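Local coordinates for lectin 2 (Agrocybe aegerita, PDB 4TQJ), which binds sugars as a fungal lectin of beta-propeller fold, specifically recognising non-reducing terminal N-acetylglucosamine, at residues A[296-301]-A[315-320]; A[65-70]-A[84-89]. The protein carries 1 engineered substitution. All coordinates share one frame; numbering follows the deposited sequence.

How the contacts relate
The two contacts occupy different blades of a ring of four-stranded antiparallel sheets, on opposite sides of the chain's centre; their centres are 35 Å apart and their nearest atoms about 24 Å. Contact 2 comes first along the chain, in the blade of strands 60-64 to 98-101, and contact 1 follows in that of 285-288 to 321-324. They share no strand but repeat one layout: in each blade an aspartate, Asp73 or Asp297, takes backbone N-H groups from two neighbouring loops. Contact 1 lies within an FG-GAP-like repeat; the matching layout in contact 2 is what similar blades of a beta-propeller would be expected to give.

Contact 1: residues A[296-301]-A[315-320]; sequences GDVVGF and GTFQSA
Gly296 and Asp297 face Phe317, which lies in the irregular loop 315-320, without any hydrogen bond between the two segments. The backbones stay well apart, with 8.2 Å between Asp297 CA and Phe317 CA, and 8.3 Å between Val298 CA and Ala320 CA. One side chain bridges this gap. Phe317 holds CG anti to its own carbonyl carbon (chi1 -72°), which sends the ring across to the strand, where CE1 does most of the touching. That atom lies 3.4 Å from Gly296 O, and the neighbouring Phe317 CZ is 3.6 Å from the same oxygen, an oblique approach of ring carbons to a carbonyl. Asp297 CA meets the ring at its edge, near the ring plane, 4.2 Å from Phe317 CE1. The one apolar side-chain pair is made by Val298, whose CG2 branch reaches obliquely to within 3.9 Å of Phe317 CE1; the two side chains cross at about a right angle. Gly296 O accepts a hydrogen bond from Asn311 ND2, so the ring packs beside a polar atom that has its partner elsewhere. The Asp297 carboxylate turns to other partners, OD2 taking the backbone N of Leu290 and OD1 that of Asn311. Strand 297-301 itself is held between strands 285-288 and 306-309 of its antiparallel blade, while Phe317 also packs on Val268 and Ile269 of strand 266-269; the loop leading to strand 321-324 thereby joins the second strand of its own blade to the outer strand of the preceding one.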
# COMPACT_ATOMS: atom_id res chain seq x y z
N GLY A 296 -3.71 -0.31 23.93
CA GLY A 296 -2.26 -0.25 24.04
C GLY A 296 -1.68 -1.22 25.05
O GLY A 296 -2.18 -1.35 26.17
N ASP A 297 -0.60 -1.89 24.65
CA ASP A 297 0.17 -2.77 25.53
C ASP A 297 1.52 -2.13 25.82
O ASP A 297 2.00 -1.30 25.05
CB ASP A 297 0.34 -4.13 24.86
CG ASP A 297 -0.98 -4.74 24.49
OD1 ASP A 297 -1.76 -5.02 25.42
OD2 ASP A 297 -1.25 -4.92 23.28
N VAL A 298 2.11 -2.50 26.94
CA VAL A 298 3.41 -1.95 27.34
C VAL A 298 4.55 -2.84 26.90
O VAL A 298 4.57 -4.04 27.21
CB VAL A 298 3.49 -1.72 28.87
CG1 VAL A 298 4.82 -1.09 29.25
CG2 VAL A 298 2.32 -0.83 29.33
N VAL A 299 5.50 -2.24 26.16
CA VAL A 299 6.65 -2.96 25.64
C VAL A 299 7.95 -2.29 26.08
O VAL A 299 8.11 -1.07 25.95
CB VAL A 299 6.68 -2.97 24.10
CG1 VAL A 299 7.86 -3.81 23.61
CG2 VAL A 299 5.35 -3.46 23.53
N GLY A 300 8.89 -3.07 26.59
CA GLY A 300 10.14 -2.51 27.07
C GLY A 300 11.36 -3.34 26.72
O GLY A 300 11.39 -4.54 26.94
N PHE A 301 12.38 -2.68 26.18
CA PHE A 301 13.64 -3.33 25.83
C PHE A 301 14.55 -3.25 27.05
O PHE A 301 15.23 -2.25 27.27
CB PHE A 301 14.26 -2.68 24.60
CG PHE A 301 13.47 -2.91 23.32
CD1 PHE A 301 13.79 -3.94 22.46
CD2 PHE A 301 12.37 -2.11 23.02
CE1 PHE A 301 13.04 -4.18 21.29
CE2 PHE A 301 11.61 -2.33 21.86
CZ PHE A 301 11.95 -3.36 20.99
N GLY A 315 -7.81 -1.18 30.38
CA GLY A 315 -6.89 -0.27 31.04
C GLY A 315 -6.26 -0.87 32.30
O GLY A 315 -5.48 -0.20 32.99
N THR A 316 -6.61 -2.11 32.61
CA THR A 316 -5.82 -2.89 33.57
C THR A 316 -4.94 -3.84 32.78
O THR A 316 -5.19 -4.09 31.60
CB THR A 316 -6.68 -3.72 34.56
OG1 THR A 316 -7.44 -4.70 33.83
CG2 THR A 316 -7.62 -2.82 35.36
N PHE A 317 -3.91 -4.37 33.43
CA PHE A 317 -2.86 -5.11 32.74
C PHE A 317 -2.47 -6.40 33.46
O PHE A 317 -2.52 -6.49 34.69
CB PHE A 317 -1.61 -4.24 32.60
CG PHE A 317 -1.74 -3.12 31.61
CD1 PHE A 317 -1.20 -3.24 30.33
CD2 PHE A 317 -2.42 -1.95 31.94
CE1 PHE A 317 -1.33 -2.20 29.39
CE2 PHE A 317 -2.55 -0.92 31.03
CZ PHE A 317 -2.01 -1.04 29.75
N GLN A 318 -2.05 -7.39 32.68
CA GLN A 318 -1.37 -8.56 33.17
C GLN A 318 0.05 -8.18 33.61
O GLN A 318 0.55 -7.11 33.27
CB GLN A 318 -1.28 -9.63 32.07
CG GLN A 318 -2.62 -10.22 31.66
CD GLN A 318 -3.21 -11.08 32.76
OE1 GLN A 318 -2.48 -11.82 33.43
NE2 GLN A 318 -4.52 -10.97 32.97
N SER A 319 0.69 -9.08 34.34
CA SER A 319 2.09 -8.90 34.72
C SER A 319 3.02 -8.85 33.50
O SER A 319 2.73 -9.40 32.44
CB SER A 319 2.53 -10.02 35.67
OG SER A 319 1.86 -9.91 36.91
N ALA A 320 4.15 -8.18 33.68
CA ALA A 320 5.15 -8.12 32.65
C ALA A 320 5.87 -9.46 32.58
O ALA A 320 6.13 -10.06 33.61
CB ALA A 320 6.13 -7.02 32.96

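Contact 2: residues A[65-70]-A[84-89]; sequences DTTGTG and VSVNNG
Thr66 and Thr67 in the loop 65-70 pack by van der Waals contact on Val84 and Val86, with no direct hydrogen bond between the segments. Thr66 OG1 sits 3.7 Å from Val84 CG1 as the two side chains run past each other in opposite directions; farther along, the methyls Thr67 CG2 and Val86 CG2 meet at 4.1 Å. Water supplies the polar link. With its hydroxyl between backbone N and carbonyl carbon (chi1 62°), Thr67 donates from OG1 to water 1 over 3.2 Å, and that water donates to Asn87 O at 2.7 Å. Water 2 connects Thr69 OG1, 3.1 Å away, to the same Asn87 O, which it meets at 2.6 Å, so two waters grip one carbonyl. Hydrogen bonds within each segment fix its shape. Asp65 OD1 accepts from the backbone N of Thr67, an Asx turn, and from Gly68 N at 2.8 Å, both donors above the same face of the carboxylate; Asp65 OD2 takes Gly70 N. A second Asx turn pairs Asn87 OD1 with Gly89 N. The loop joins strands 60-64 and 73-77, whereas Val84 belongs to strand 82-85, on the other side of 73-77; Asp73 of that central strand ties both segments by accepting from Thr66 N and Asn87 N, and Leu148, from the following blade, packs against Thr66.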
# COMPACT_ATOMS: atom_id res chain seq x y z
N ASP A 65 1.20 13.13 4.55
CA ASP A 65 0.43 13.33 3.33
C ASP A 65 0.06 14.80 3.24
O ASP A 65 -0.89 15.25 3.88
CB ASP A 65 -0.82 12.44 3.31
CG ASP A 65 -1.60 12.57 2.00
OD1 ASP A 65 -1.12 13.29 1.11
OD2 ASP A 65 -2.68 11.96 1.86
N THR A 66 0.82 15.54 2.45
CA THR A 66 0.58 16.97 2.28
C THR A 66 -0.31 17.30 1.09
O THR A 66 -0.63 18.46 0.87
CB THR A 66 1.90 17.74 2.11
OG1 THR A 66 2.49 17.38 0.86
CG2 THR A 66 2.86 17.42 3.25
N THR A 67 -0.72 16.29 0.33
CA THR A 67 -1.49 16.58 -0.89
C THR A 67 -2.89 16.01 -0.84
O THR A 67 -3.77 16.47 -1.55
CB THR A 67 -0.79 16.06 -2.15
OG1 THR A 67 -0.66 14.63 -2.09
CG2 THR A 67 0.59 16.70 -2.31
N GLY A 68 -3.10 14.99 -0.01
CA GLY A 68 -4.41 14.41 0.17
C GLY A 68 -4.62 13.15 -0.64
O GLY A 68 -5.73 12.61 -0.67
N THR A 69 -3.57 12.67 -1.30
CA THR A 69 -3.65 11.46 -2.11
C THR A 69 -3.67 10.18 -1.28
O THR A 69 -4.05 9.11 -1.76
CB THR A 69 -2.45 11.34 -3.05
OG1 THR A 69 -1.25 11.28 -2.28
CG2 THR A 69 -2.39 12.55 -3.97
N GLY A 70 -3.24 10.28 -0.03
CA GLY A 70 -3.09 9.11 0.81
C GLY A 70 -1.67 8.58 0.72
O GLY A 70 -1.33 7.61 1.38
N VAL A 84 8.99 20.27 0.36
CA VAL A 84 8.26 19.02 0.21
C VAL A 84 8.65 18.27 -1.07
O VAL A 84 8.76 18.88 -2.13
CB VAL A 84 6.73 19.26 0.16
CG1 VAL A 84 5.98 17.95 -0.08
CG2 VAL A 84 6.24 19.94 1.43
N SER A 85 8.86 16.97 -0.94
CA SER A 85 9.02 16.09 -2.10
C SER A 85 7.80 15.19 -2.22
O SER A 85 7.61 14.25 -1.46
CB SER A 85 10.28 15.23 -2.00
OG SER A 85 11.43 15.95 -2.40
N VAL A 86 6.96 15.49 -3.21
CA VAL A 86 5.71 14.78 -3.37
C VAL A 86 5.90 13.34 -3.83
O VAL A 86 6.58 13.08 -4.82
CB VAL A 86 4.77 15.56 -4.31
CG1 VAL A 86 3.51 14.75 -4.62
CG2 VAL A 86 4.42 16.92 -3.69
N ASN A 87 5.30 12.41 -3.10
CA ASN A 87 5.21 11.00 -3.50
C ASN A 87 4.21 10.85 -4.66
O ASN A 87 3.00 10.97 -4.45
CB ASN A 87 4.74 10.19 -2.29
CG ASN A 87 4.60 8.70 -2.58
OD1 ASN A 87 4.51 8.25 -3.72
ND2 ASN A 87 4.54 7.93 -1.51
N ASN A 88 4.70 10.59 -5.87
CA ASN A 88 3.83 10.56 -7.05
C ASN A 88 2.86 9.37 -7.07
O ASN A 88 2.15 9.16 -8.06
CB ASN A 88 4.64 10.60 -8.35
CG ASN A 88 4.97 9.20 -8.88
OD1 ASN A 88 5.32 8.30 -8.12
ND2 ASN A 88 4.85 9.03 -10.20
N GLY A 89 2.85 8.59 -6.00
CA GLY A 89 2.00 7.42 -5.94
C GLY A 89 2.74 6.16 -6.33
O GLY A 89 2.91 5.25 -5.51
O HOH W 1 1.64 12.51 -2.69
O HOH W 2 0.44 10.38 -4.71